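Putative amidohydrolase/peptidase (Burkholderia cenocepacia, PDB 4WJB) is probably a zinc-dependent hydrolase of the peptidase M20 family that cleaves carbon–nitrogen bonds other than peptide bonds, perhaps in N-carbamoyl amino acids. Local coordinates at residues V42-L47 and R52-L57; T68-R73 and P132-I137; A89-G94 and L418-E423; P148-A153 and A373-R378; G154-V159 and G192-H197. One frame throughout, in Å; residues are numbered along the deposited sequence.

Contact 1 (V42-L47 and R52-L57); sequences VCRLAL and RESRDL
This is a buried contact between a loop and a helix, in which Arg44 and Leu47 of the loop pack on Ser54 and Arg55 of helix 49-64. The loop leads from helix 21-31 into helix 49-64, so the chain folds back on its own next helix. Ser54 lies over one face of the Arg44 guanidinium, its CB 3.7 Å from Arg44 NE and its OG near the rim of that face. Val42 CG1 lies over the opposite face, also near the rim. The bend of the Arg44 chain at chi3 (63°) turns the guanidinium so that a face lies against Ser54. A water accepts from Arg44 NE at 2.7 Å and is weakly linked to Ser54 OG. The other two nitrogens leave the contact, NH1 for Ile34 O and NH2 for Ala97 O. All three guanidinium nitrogens are therefore bonded, which should fix the group's rotation. In this putative zinc hydrolase of the M20 family the arginine lies near the metal site. Its side chain is about 8 Å from the side chains of the zinc ligands His96 and Asp107, and about 11 Å from the zinc ion. The second pair is Leu47 and Arg55. Leu47 CD2 sits over one face of the Arg55 guanidinium, 3.9 Å from NH2. Asp51 ties the two residues together, because its OD2 accepts from Leu47 N and forms a salt bridge with Arg55 NE. Arg55 NH1 bonds Gly75 O and NH2 bonds Thr139 OG1. Leu47 also packs on helix 176-183.

Contact 2 (T68-R73 and P132-I137); sequences TVRVDR and PVDVVI
A salt bridge that spans an intervening strand joins Arg70 of strand 68-71 to Asp134 of strand 133-138, at one edge of the catalytic-domain sheet of this M20-family protein. Strand 77-81 runs between the two and pairs antiparallel with both, so their backbones do not meet. The Arg70 chain is extended from CG to NE, and Phe78 and Arg80 of the middle strand touch the side chain. The grip is end-on and two-pronged, with one nitrogen for each carboxylate oxygen. Arg70 NH2 gives the shorter bond, 2.9 Å to Asp134 OD2, and it is nearly straight at 175°. Arg70 NH1 reaches Asp134 OD1 at 3.2 Å. Both oxygens lie close to the guanidinium plane, but the carboxylate is turned 53° away from it. Two further partners widen the network. Arg80 NE forms a second salt bridge with Asp134 OD1, and Tyr194 OH is hydrogen-bonded to Arg70 NH2. The buried carboxylate thus faces two arginines, which probably keep it ionised. NH1 and NH2 of Arg70 both approach from above the carboxylate plane, NH2 standing 55° out of it at OD2.

Contact 3 (A89-G94 and L418-E423); sequences APVMTG and LQSAQE. With EDO (1,2-ethanediol), chain J; SO4 (sulfate ion), chain F.
No ring or other flat side-chain group carries this contact; the branched end of Val91 meets Ser420 and Ala421 near the end of the C-terminal helix 403-421. Ser420 OG sits against both methyls of Val91, 3.3 Å from CG1 and equally near CG2. This is close for a hydroxyl on methyl groups. The hydroxyl turns to its own helix for polar partners, which are the carbonyl oxygens of Val417 and Ala416. Its rotation, chi1 59°, lets OG meet the Val91 methyls while bonding back to that helix. Val91 CG2 also touches Ala421, 3.6 Å from its N and 4.0 Å from its CB. Val417, one turn earlier, packs on Val91 too, and Leu413 packs on Thr93 further along the strand. Two small molecules, probably from the crystallisation liquor, lie beside residues 89-94. A sulfate oxygen, O2, accepts from Ala89 N at 3.1 Å in a nearly straight bond, and Arg85 holds the same ion. An ethanediol places its O1 3.7 Å from Met92 CG and is hydrogen-bonded to Trp138 and Glu201. Strand 91-96 lies between strands 133-138 and 198-204, parallel to both. A C-terminal helix laid on these inner parallel strands is the layered alpha/beta arrangement of the M20 catalytic domain.

Contact 4 (P148-A153 and A373-R378); sequences PAMVSA and ACYVAR
A water bridges Tyr375 and the backbone of Ala149: it donates to Ala149 O at 2.7 Å and is also hydrogen-bonded to Tyr375 OH at 2.7 Å. Beside this bridge lies a Met-aromatic contact between Met150, the N-cap residue of helix 151-157, and the Tyr375 ring of helix 372-376. The methyl does the touching. Met150 CE lies over the centre of one ring face, 3.6 Å from the centroid and 13° off the ring normal, as in a CH-pi contact. The sulfur stands further off, with SD 5.2 Å from the centroid and oblique to the ring. Bends at chi2 and chi3 of Met150 (chi3 51°) curl CE back over the tyrosine. Next to this pair, Ala153 CB packs on Val376 CG2 at 4.3 Å. Trp138 of strand 133-138 touches both of these side chains. The contact borders the metal site. Met150 packs on Glu141, a residue that can bind zinc in this protein, although it holds none in this chain, and its side chain is about 8 Å from the bound zinc ion. The Tyr375 ring is also met at its edge and in its plane by a backbone oxygen, Met150 O, 3.4 Å from CD2.

Contact 5 (G154-V159 and G192-H197); sequences GVFSGV and GGYPVH
Phe156 is the centre of this contact, with Gly192 over its ring and Tyr194 at its rim. The side chain leaves helix 151-157 with CG anti to the backbone N (chi1 -175°), which points the ring at loop 192-197. Gly192 CA lies over one face, offset toward the rim, and makes a CH-pi contact 3.8 Å from the ring centroid. Gly192 N comes still closer, 3.4 Å from Phe156 CD2. Having no side chain, Gly192 brings its backbone right up to the helix, so its CA is 4.3 Å from that of Phe156. In an offset edge-to-face pair, the edge of Phe156 is turned toward the face of Tyr194. The two ring planes stand at 89° and the centroids are 5.6 Å apart. Tyr194 OH lies at the edge of the phenylalanine ring and in its plane, 3.4 Å from Phe156 CE2. Val196 CG2 adds a looser touch at the same rim. Between the two backbones, a water donates to Phe156 O at 2.9 Å and accepts from Gly193 N. The helix closes just beyond with a Schellman motif. Gly158 has positive phi. Val159 N bonds Gly154 O and Gly158 N bonds Val155 O weakly; Ser157 N also reaches Gly154 O, from the opposite face of its plane. Phe156 is boxed in further by Trp138 of strand 133-138, edge-to-face, by Phe78 of strand 77-81 and by Met92 of strand 91-96. Loop and helix end thus pack together against this sheet, just before the loop enters strand 198-204.

In the fold
Contacts 4 and 5 share helix 151-157, and their centres are about 9 Å apart; Ser157 and Val159 of contact 5 pack on Tyr375 of contact 4. Contacts 2 and 3 join through neighbouring strands, where Asp134 N lies 2.8 Å from Val91 O, a probable hydrogen bond. His197 links contact 5 to contact 3, its N 2.8 Å from Pro90 O and its NE2 2.8 Å from Glu423 OE1. Met92 of contact 3 packs on Val376 of contact 4. Contact 1 touches none of the others, its centre about 17 Å from that of contact 2. Contacts 1 and 4 lie near the zinc site, whereas contacts 2 and 3 lie away from it.

Contact 1 (V42-L47 and R52-L57)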
# COMPACT_ATOMS: atom_id res chain seq x y z
N VAL A 42 -13.96 0.78 -29.99
CA VAL A 42 -14.76 1.95 -30.33
C VAL A 42 -14.49 3.09 -29.35
O VAL A 42 -14.58 2.92 -28.13
CB VAL A 42 -16.26 1.62 -30.34
CG1 VAL A 42 -17.10 2.89 -30.41
CG2 VAL A 42 -16.59 0.69 -31.51
N CYS A 43 -14.15 4.26 -29.90
CA CYS A 43 -13.99 5.47 -29.10
C CYS A 43 -15.04 6.49 -29.52
O CYS A 43 -14.79 7.34 -30.37
CB CYS A 43 -12.59 6.04 -29.24
SG CYS A 43 -12.26 7.50 -28.21
N ARG A 44 -16.22 6.38 -28.91
CA ARG A 44 -17.37 7.19 -29.29
C ARG A 44 -17.97 7.84 -28.05
O ARG A 44 -18.99 7.39 -27.53
CB ARG A 44 -18.40 6.31 -30.02
CG ARG A 44 -19.47 7.07 -30.79
CD ARG A 44 -20.19 6.14 -31.78
NE ARG A 44 -20.90 5.06 -31.11
CZ ARG A 44 -20.84 3.78 -31.48
NH1 ARG A 44 -20.11 3.40 -32.52
NH2 ARG A 44 -21.54 2.87 -30.80
N LEU A 45 -17.32 8.90 -27.58
CA LEU A 45 -17.75 9.57 -26.35
C LEU A 45 -19.09 10.27 -26.55
O LEU A 45 -19.43 10.69 -27.66
CB LEU A 45 -16.68 10.57 -25.88
CG LEU A 45 -15.60 10.02 -24.94
CD1 LEU A 45 -14.90 8.80 -25.53
CD2 LEU A 45 -14.58 11.11 -24.60
N ALA A 46 -19.85 10.37 -25.46
CA ALA A 46 -21.19 10.95 -25.49
C ALA A 46 -21.21 12.37 -26.06
O ALA A 46 -20.39 13.21 -25.70
CB ALA A 46 -21.79 10.94 -24.09
N LEU A 47 -22.15 12.61 -26.97
CA LEU A 47 -22.42 13.93 -27.53
C LEU A 47 -21.28 14.50 -28.38
O LEU A 47 -21.28 15.69 -28.71
CB LEU A 47 -22.80 14.91 -26.42
CG LEU A 47 -23.99 14.43 -25.60
CD1 LEU A 47 -24.44 15.49 -24.59
CD2 LEU A 47 -25.15 14.00 -26.51
N ARG A 52 -23.17 11.59 -32.41
CA ARG A 52 -24.21 12.16 -33.27
C ARG A 52 -24.42 11.31 -34.53
O ARG A 52 -25.56 11.04 -34.92
CB ARG A 52 -23.83 13.60 -33.66
CG ARG A 52 -24.77 14.28 -34.65
CD ARG A 52 -24.03 15.42 -35.34
NE ARG A 52 -24.88 16.55 -35.67
CZ ARG A 52 -24.42 17.79 -35.85
NH1 ARG A 52 -23.12 18.05 -35.71
NH2 ARG A 52 -25.26 18.78 -36.15
N GLU A 53 -23.32 10.91 -35.16
CA GLU A 53 -23.39 10.08 -36.35
C GLU A 53 -24.07 8.76 -36.03
O GLU A 53 -24.90 8.27 -36.80
CB GLU A 53 -22.00 9.83 -36.94
CG GLU A 53 -22.03 9.01 -38.22
CD GLU A 53 -20.64 8.73 -38.77
OE1 GLU A 53 -19.65 9.23 -38.20
OE2 GLU A 53 -20.56 8.02 -39.80
N SER A 54 -23.73 8.19 -34.88
CA SER A 54 -24.32 6.94 -34.43
C SER A 54 -25.82 7.10 -34.17
O SER A 54 -26.63 6.24 -34.53
CB SER A 54 -23.62 6.46 -33.15
OG SER A 54 -24.22 5.26 -32.68
N ARG A 55 -26.18 8.21 -33.53
CA ARG A 55 -27.58 8.51 -33.26
C ARG A 55 -28.37 8.69 -34.56
O ARG A 55 -29.47 8.15 -34.72
CB ARG A 55 -27.69 9.77 -32.39
CG ARG A 55 -27.22 9.59 -30.95
CD ARG A 55 -26.89 10.93 -30.29
NE ARG A 55 -26.81 10.81 -28.84
CZ ARG A 55 -27.79 11.14 -28.01
NH1 ARG A 55 -28.93 11.62 -28.50
NH2 ARG A 55 -27.64 10.99 -26.70
N ASP A 56 -27.79 9.45 -35.49
CA ASP A 56 -28.44 9.71 -36.77
C ASP A 56 -28.70 8.43 -37.56
O ASP A 56 -29.73 8.30 -38.23
CB ASP A 56 -27.59 10.66 -37.62
CG ASP A 56 -27.61 12.09 -37.12
OD1 ASP A 56 -28.45 12.40 -36.25
OD2 ASP A 56 -26.79 12.90 -37.60
N LEU A 57 -27.74 7.51 -37.50
CA LEU A 57 -27.86 6.24 -38.21
C LEU A 57 -28.97 5.37 -37.60
O LEU A 57 -29.75 4.76 -38.33
CB LEU A 57 -26.53 5.48 -38.19
CG LEU A 57 -26.44 4.26 -39.09
CD1 LEU A 57 -26.75 4.66 -40.52
CD2 LEU A 57 -25.06 3.63 -39.01
O HOH W 1 -22.84 6.49 -29.89

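Contact 2 (T68-R73 and P132-I137)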
# COMPACT_ATOMS: atom_id res chain seq x y z
N THR A 68 -41.87 5.79 -35.32
CA THR A 68 -41.92 7.22 -35.08
C THR A 68 -40.88 7.59 -34.02
O THR A 68 -40.93 7.10 -32.89
CB THR A 68 -43.31 7.68 -34.62
OG1 THR A 68 -44.28 7.37 -35.63
CG2 THR A 68 -43.32 9.19 -34.37
N VAL A 69 -39.94 8.45 -34.39
CA VAL A 69 -38.85 8.83 -33.50
C VAL A 69 -39.16 10.13 -32.76
O VAL A 69 -39.60 11.10 -33.36
CB VAL A 69 -37.52 8.97 -34.27
CG1 VAL A 69 -36.46 9.67 -33.43
CG2 VAL A 69 -37.02 7.60 -34.72
N ARG A 70 -38.94 10.13 -31.45
CA ARG A 70 -39.04 11.35 -30.65
C ARG A 70 -37.77 11.50 -29.83
O ARG A 70 -37.08 10.52 -29.57
CB ARG A 70 -40.28 11.33 -29.76
CG ARG A 70 -40.23 10.30 -28.64
CD ARG A 70 -41.56 10.21 -27.89
NE ARG A 70 -41.46 9.36 -26.71
CZ ARG A 70 -41.58 8.03 -26.72
NH1 ARG A 70 -41.82 7.39 -27.86
NH2 ARG A 70 -41.47 7.34 -25.59
N VAL A 71 -37.46 12.73 -29.43
CA VAL A 71 -36.27 13.02 -28.63
C VAL A 71 -36.67 13.87 -27.42
O VAL A 71 -37.41 14.84 -27.58
CB VAL A 71 -35.19 13.75 -29.46
CG1 VAL A 71 -33.93 13.99 -28.63
CG2 VAL A 71 -34.85 12.97 -30.73
N ASP A 72 -36.19 13.53 -26.23
CA ASP A 72 -36.55 14.33 -25.05
C ASP A 72 -35.45 15.34 -24.72
O ASP A 72 -34.44 15.43 -25.41
CB ASP A 72 -36.88 13.43 -23.84
CG ASP A 72 -35.67 12.68 -23.27
OD1 ASP A 72 -34.51 13.09 -23.49
OD2 ASP A 72 -35.90 11.68 -22.56
N ARG A 73 -35.66 16.10 -23.64
CA ARG A 73 -34.80 17.24 -23.34
C ARG A 73 -33.40 16.82 -22.89
O ARG A 73 -32.48 17.63 -22.87
CB ARG A 73 -35.47 18.12 -22.28
CG ARG A 73 -36.80 18.70 -22.73
CD ARG A 73 -37.47 19.51 -21.64
NE ARG A 73 -36.83 20.81 -21.43
CZ ARG A 73 -37.16 21.66 -20.46
NH1 ARG A 73 -38.13 21.34 -19.60
NH2 ARG A 73 -36.53 22.81 -20.35
N PRO A 132 -47.61 -0.25 -27.96
CA PRO A 132 -46.47 0.25 -28.72
C PRO A 132 -45.16 -0.21 -28.08
O PRO A 132 -45.11 -0.42 -26.87
CB PRO A 132 -46.62 1.77 -28.61
CG PRO A 132 -47.39 1.98 -27.35
CD PRO A 132 -48.35 0.83 -27.29
N VAL A 133 -44.13 -0.38 -28.90
CA VAL A 133 -42.80 -0.73 -28.42
C VAL A 133 -41.84 0.43 -28.66
O VAL A 133 -41.71 0.90 -29.79
CB VAL A 133 -42.28 -1.99 -29.13
CG1 VAL A 133 -40.87 -2.33 -28.65
CG2 VAL A 133 -43.23 -3.16 -28.91
N ASP A 134 -41.17 0.90 -27.60
CA ASP A 134 -40.16 1.94 -27.73
C ASP A 134 -38.77 1.33 -27.73
O ASP A 134 -38.45 0.54 -26.85
CB ASP A 134 -40.25 2.96 -26.59
CG ASP A 134 -41.38 3.95 -26.77
OD1 ASP A 134 -41.77 4.21 -27.92
OD2 ASP A 134 -41.87 4.47 -25.74
N VAL A 135 -37.94 1.68 -28.71
CA VAL A 135 -36.51 1.34 -28.65
C VAL A 135 -35.75 2.61 -28.31
O VAL A 135 -35.90 3.63 -29.00
CB VAL A 135 -35.99 0.74 -29.98
CG1 VAL A 135 -34.52 0.38 -29.85
CG2 VAL A 135 -36.81 -0.49 -30.36
N VAL A 136 -34.96 2.57 -27.24
CA VAL A 136 -34.38 3.79 -26.68
C VAL A 136 -32.85 3.82 -26.69
O VAL A 136 -32.19 2.81 -26.43
CB VAL A 136 -34.86 4.02 -25.21
CG1 VAL A 136 -34.46 2.84 -24.33
CG2 VAL A 136 -34.30 5.32 -24.64
N ILE A 137 -32.30 4.98 -27.02
CA ILE A 137 -30.90 5.28 -26.72
C ILE A 137 -30.84 6.27 -25.57
O ILE A 137 -31.34 7.39 -25.68
CB ILE A 137 -30.17 5.88 -27.92
CG1 ILE A 137 -30.16 4.90 -29.09
CG2 ILE A 137 -28.73 6.23 -27.52
CD1 ILE A 137 -29.46 5.44 -30.32

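Contact 3 (A89-G94 and L418-E423)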
# COMPACT_ATOMS: atom_id res chain seq x y z
N ALA A 89 -49.66 2.12 -22.37
CA ALA A 89 -48.30 2.20 -21.85
C ALA A 89 -47.38 1.31 -22.68
O ALA A 89 -47.71 0.16 -22.96
CB ALA A 89 -48.26 1.79 -20.38
N PRO A 90 -46.23 1.85 -23.09
CA PRO A 90 -45.35 1.12 -23.99
C PRO A 90 -44.50 0.06 -23.30
O PRO A 90 -44.27 0.13 -22.09
CB PRO A 90 -44.45 2.22 -24.56
CG PRO A 90 -44.35 3.19 -23.42
CD PRO A 90 -45.73 3.21 -22.81
N VAL A 91 -44.05 -0.91 -24.09
CA VAL A 91 -42.94 -1.75 -23.69
C VAL A 91 -41.68 -1.09 -24.26
O VAL A 91 -41.65 -0.74 -25.44
CB VAL A 91 -43.08 -3.19 -24.21
CG1 VAL A 91 -41.80 -3.99 -23.90
CG2 VAL A 91 -44.29 -3.85 -23.57
N MET A 92 -40.67 -0.91 -23.42
CA MET A 92 -39.46 -0.20 -23.82
C MET A 92 -38.26 -1.12 -23.77
O MET A 92 -38.16 -1.97 -22.89
CB MET A 92 -39.24 1.03 -22.92
CG MET A 92 -37.96 1.83 -23.24
SD MET A 92 -37.86 3.44 -22.40
CE MET A 92 -37.98 2.94 -20.68
N THR A 93 -37.35 -0.96 -24.72
CA THR A 93 -36.10 -1.71 -24.70
C THR A 93 -35.01 -0.86 -25.32
O THR A 93 -35.27 -0.01 -26.15
CB THR A 93 -36.22 -3.06 -25.44
OG1 THR A 93 -35.03 -3.83 -25.22
CG2 THR A 93 -36.43 -2.85 -26.94
N GLY A 94 -33.78 -1.08 -24.88
CA GLY A 94 -32.68 -0.32 -25.43
C GLY A 94 -31.55 -0.18 -24.44
O GLY A 94 -31.54 -0.83 -23.39
N LEU A 418 -42.16 -9.19 -27.08
CA LEU A 418 -43.40 -9.62 -27.71
C LEU A 418 -44.44 -10.02 -26.66
O LEU A 418 -45.57 -9.55 -26.72
CB LEU A 418 -43.14 -10.79 -28.65
CG LEU A 418 -44.38 -11.30 -29.39
CD1 LEU A 418 -45.06 -10.16 -30.13
CD2 LEU A 418 -44.01 -12.43 -30.34
N GLN A 419 -44.05 -10.85 -25.70
CA GLN A 419 -45.00 -11.30 -24.67
C GLN A 419 -45.57 -10.12 -23.88
O GLN A 419 -46.78 -10.06 -23.64
CB GLN A 419 -44.33 -12.29 -23.72
CG GLN A 419 -45.25 -12.75 -22.59
CD GLN A 419 -44.61 -13.75 -21.66
OE1 GLN A 419 -43.65 -14.43 -22.02
NE2 GLN A 419 -45.13 -13.84 -20.44
N SER A 420 -44.71 -9.20 -23.47
CA SER A 420 -45.14 -8.08 -22.63
C SER A 420 -45.97 -7.06 -23.41
O SER A 420 -46.85 -6.42 -22.84
CB SER A 420 -43.92 -7.39 -22.01
OG SER A 420 -43.05 -6.90 -23.00
N ALA A 421 -45.69 -6.94 -24.71
CA ALA A 421 -46.42 -6.01 -25.58
C ALA A 421 -47.80 -6.54 -25.97
O ALA A 421 -48.62 -5.81 -26.54
CB ALA A 421 -45.61 -5.71 -26.83
N GLN A 422 -48.06 -7.81 -25.67
CA GLN A 422 -49.36 -8.39 -25.98
C GLN A 422 -50.21 -8.54 -24.72
O GLN A 422 -51.35 -9.00 -24.78
CB GLN A 422 -49.21 -9.75 -26.66
CG GLN A 422 -48.43 -9.72 -27.97
CD GLN A 422 -49.20 -9.14 -29.14
OE1 GLN A 422 -50.01 -8.22 -28.98
NE2 GLN A 422 -48.94 -9.66 -30.33
N GLU A 423 -49.65 -8.13 -23.58
CA GLU A 423 -50.38 -8.15 -22.32
C GLU A 423 -51.40 -7.01 -22.23
O GLU A 423 -51.07 -5.85 -22.48
CB GLU A 423 -49.40 -8.06 -21.14
CG GLU A 423 -48.52 -9.28 -20.99
CD GLU A 423 -47.60 -9.18 -19.79
OE1 GLU A 423 -47.30 -8.05 -19.36
OE2 GLU A 423 -47.19 -10.24 -19.28
C1 EDO J . -34.34 -0.67 -20.76
O1 EDO J . -34.96 0.32 -21.58
C2 EDO J . -33.27 0.01 -19.91
O2 EDO J . -32.30 0.60 -20.78
S SO4 F . -52.69 0.25 -20.23
O1 SO4 F . -52.29 -0.30 -18.93
O2 SO4 F . -52.04 1.54 -20.42
O3 SO4 F . -52.32 -0.66 -21.30
O4 SO4 F . -54.15 0.42 -20.28

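Contact 4 (P148-A153 and A373-R378)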
# COMPACT_ATOMS: atom_id res chain seq x y z
N PRO A 148 -22.13 12.36 -13.75
CA PRO A 148 -21.88 10.94 -13.49
C PRO A 148 -22.40 10.02 -14.60
O PRO A 148 -23.04 10.48 -15.55
CB PRO A 148 -22.68 10.70 -12.20
CG PRO A 148 -23.89 11.57 -12.39
CD PRO A 148 -23.39 12.80 -13.14
N ALA A 149 -22.12 8.73 -14.46
CA ALA A 149 -22.64 7.70 -15.36
C ALA A 149 -24.16 7.59 -15.25
O ALA A 149 -24.73 7.95 -14.23
CB ALA A 149 -21.99 6.35 -15.05
N MET A 150 -24.79 7.10 -16.32
CA MET A 150 -26.23 6.82 -16.31
C MET A 150 -27.06 8.05 -15.93
O MET A 150 -28.11 7.92 -15.33
CB MET A 150 -26.54 5.68 -15.33
CG MET A 150 -26.03 4.30 -15.77
SD MET A 150 -25.47 3.25 -14.40
CE MET A 150 -26.88 3.32 -13.29
N VAL A 151 -26.57 9.23 -16.29
CA VAL A 151 -27.21 10.46 -15.83
C VAL A 151 -28.57 10.68 -16.49
O VAL A 151 -29.48 11.22 -15.85
CB VAL A 151 -26.30 11.70 -16.08
CG1 VAL A 151 -26.01 11.89 -17.57
CG2 VAL A 151 -26.94 12.96 -15.50
N SER A 152 -28.73 10.24 -17.73
CA SER A 152 -29.95 10.55 -18.48
C SER A 152 -31.09 9.60 -18.15
O SER A 152 -32.24 10.02 -17.99
CB SER A 152 -29.68 10.54 -19.99
OG SER A 152 -30.78 11.08 -20.69
N ALA A 153 -30.79 8.31 -18.05
CA ALA A 153 -31.76 7.37 -17.53
C ALA A 153 -32.08 7.77 -16.09
O ALA A 153 -33.18 7.55 -15.60
CB ALA A 153 -31.25 5.94 -17.61
N ALA A 373 -30.84 0.38 -17.01
CA ALA A 373 -32.00 -0.36 -16.54
C ALA A 373 -32.13 -0.35 -15.02
O ALA A 373 -33.24 -0.48 -14.50
CB ALA A 373 -31.97 -1.80 -17.06
N CYS A 374 -31.01 -0.22 -14.33
CA CYS A 374 -31.01 -0.20 -12.87
C CYS A 374 -31.80 1.00 -12.33
O CYS A 374 -32.46 0.90 -11.30
CB CYS A 374 -29.58 -0.17 -12.32
SG CYS A 374 -28.64 -1.68 -12.69
N TYR A 375 -31.73 2.11 -13.05
CA TYR A 375 -32.48 3.31 -12.69
C TYR A 375 -33.92 3.23 -13.21
O TYR A 375 -34.86 3.61 -12.53
CB TYR A 375 -31.79 4.57 -13.23
CG TYR A 375 -30.54 5.00 -12.46
CD1 TYR A 375 -30.23 4.45 -11.22
CD2 TYR A 375 -29.67 5.95 -12.99
CE1 TYR A 375 -29.10 4.85 -10.52
CE2 TYR A 375 -28.53 6.35 -12.30
CZ TYR A 375 -28.25 5.80 -11.07
OH TYR A 375 -27.13 6.20 -10.38
N VAL A 376 -34.08 2.71 -14.43
CA VAL A 376 -35.40 2.61 -15.04
C VAL A 376 -36.29 1.70 -14.21
O VAL A 376 -37.51 1.86 -14.17
CB VAL A 376 -35.30 2.10 -16.50
CG1 VAL A 376 -36.69 1.98 -17.15
CG2 VAL A 376 -34.42 3.05 -17.30
N ALA A 377 -35.67 0.76 -13.49
CA ALA A 377 -36.40 -0.13 -12.60
C ALA A 377 -37.21 0.63 -11.54
O ALA A 377 -38.18 0.11 -11.00
CB ALA A 377 -35.44 -1.11 -11.93
N ARG A 378 -36.81 1.87 -11.26
CA ARG A 378 -37.53 2.72 -10.30
C ARG A 378 -38.88 3.22 -10.81
O ARG A 378 -39.76 3.55 -10.02
CB ARG A 378 -36.69 3.93 -9.91
CG ARG A 378 -35.40 3.61 -9.20
CD ARG A 378 -34.75 4.88 -8.66
NE ARG A 378 -33.40 4.62 -8.18
CZ ARG A 378 -32.70 5.48 -7.45
NH1 ARG A 378 -33.22 6.64 -7.09
NH2 ARG A 378 -31.47 5.15 -7.06
O HOH W 2 -25.29 7.77 -11.55

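Contact 5 (G154-V159 and G192-H197)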
# COMPACT_ATOMS: atom_id res chain seq x y z
N GLY A 154 -31.10 8.39 -15.44
CA GLY A 154 -31.28 8.91 -14.10
C GLY A 154 -32.35 9.99 -14.03
O GLY A 154 -33.25 9.93 -13.20
N VAL A 155 -32.24 10.99 -14.90
CA VAL A 155 -33.27 12.03 -14.99
C VAL A 155 -34.62 11.41 -15.34
O VAL A 155 -35.65 11.78 -14.77
CB VAL A 155 -32.91 13.11 -16.03
CG1 VAL A 155 -34.01 14.18 -16.09
CG2 VAL A 155 -31.57 13.75 -15.71
N PHE A 156 -34.60 10.46 -16.27
CA PHE A 156 -35.82 9.76 -16.68
C PHE A 156 -36.48 9.08 -15.49
O PHE A 156 -37.71 8.99 -15.42
CB PHE A 156 -35.48 8.73 -17.77
CG PHE A 156 -36.69 8.03 -18.36
CD1 PHE A 156 -37.23 6.91 -17.75
CD2 PHE A 156 -37.26 8.49 -19.54
CE1 PHE A 156 -38.33 6.26 -18.29
CE2 PHE A 156 -38.36 7.84 -20.09
CZ PHE A 156 -38.89 6.73 -19.47
N SER A 157 -35.66 8.64 -14.54
CA SER A 157 -36.12 7.77 -13.47
C SER A 157 -36.21 8.46 -12.11
O SER A 157 -36.50 7.81 -11.11
CB SER A 157 -35.21 6.55 -13.37
OG SER A 157 -35.10 5.89 -14.62
N GLY A 158 -35.97 9.77 -12.08
CA GLY A 158 -36.11 10.52 -10.85
C GLY A 158 -34.87 10.53 -9.97
O GLY A 158 -34.90 11.05 -8.86
N VAL A 159 -33.78 9.94 -10.45
CA VAL A 159 -32.53 9.95 -9.70
C VAL A 159 -31.95 11.36 -9.67
O VAL A 159 -31.45 11.82 -8.65
CB VAL A 159 -31.49 8.98 -10.30
CG1 VAL A 159 -30.21 8.96 -9.45
CG2 VAL A 159 -32.08 7.59 -10.43
N GLY A 192 -39.06 11.35 -19.09
CA GLY A 192 -39.77 10.49 -18.16
C GLY A 192 -41.11 11.06 -17.73
O GLY A 192 -41.67 11.94 -18.41
N GLY A 193 -41.63 10.57 -16.62
CA GLY A 193 -42.87 11.07 -16.07
C GLY A 193 -44.14 10.51 -16.70
O GLY A 193 -45.22 11.07 -16.51
N TYR A 194 -44.01 9.42 -17.44
CA TYR A 194 -45.19 8.78 -18.04
C TYR A 194 -45.15 7.27 -17.78
O TYR A 194 -44.08 6.70 -17.60
CB TYR A 194 -45.26 9.07 -19.55
CG TYR A 194 -44.07 8.59 -20.32
CD1 TYR A 194 -44.00 7.28 -20.79
CD2 TYR A 194 -43.00 9.43 -20.58
CE1 TYR A 194 -42.89 6.83 -21.50
CE2 TYR A 194 -41.89 8.99 -21.29
CZ TYR A 194 -41.84 7.69 -21.74
OH TYR A 194 -40.75 7.26 -22.44
N PRO A 195 -46.32 6.61 -17.75
CA PRO A 195 -46.41 5.17 -17.49
C PRO A 195 -45.68 4.32 -18.52
O PRO A 195 -45.85 4.51 -19.73
CB PRO A 195 -47.92 4.89 -17.54
CG PRO A 195 -48.56 6.20 -17.23
CD PRO A 195 -47.66 7.24 -17.82
N VAL A 196 -44.86 3.38 -18.04
CA VAL A 196 -44.21 2.39 -18.91
C VAL A 196 -44.66 1.00 -18.48
O VAL A 196 -44.57 0.66 -17.30
CB VAL A 196 -42.67 2.50 -18.84
CG1 VAL A 196 -42.01 1.34 -19.56
CG2 VAL A 196 -42.22 3.82 -19.44
N HIS A 197 -45.15 0.20 -19.42
CA HIS A 197 -45.69 -1.11 -19.09
C HIS A 197 -44.60 -2.05 -18.58
O HIS A 197 -44.76 -2.71 -17.55
CB HIS A 197 -46.39 -1.74 -20.30
CG HIS A 197 -46.96 -3.10 -20.02
ND1 HIS A 197 -48.03 -3.31 -19.19
CD2 HIS A 197 -46.57 -4.33 -20.45
CE1 HIS A 197 -48.30 -4.60 -19.12
NE2 HIS A 197 -47.42 -5.25 -19.88
O HOH W 3 -40.41 8.12 -15.75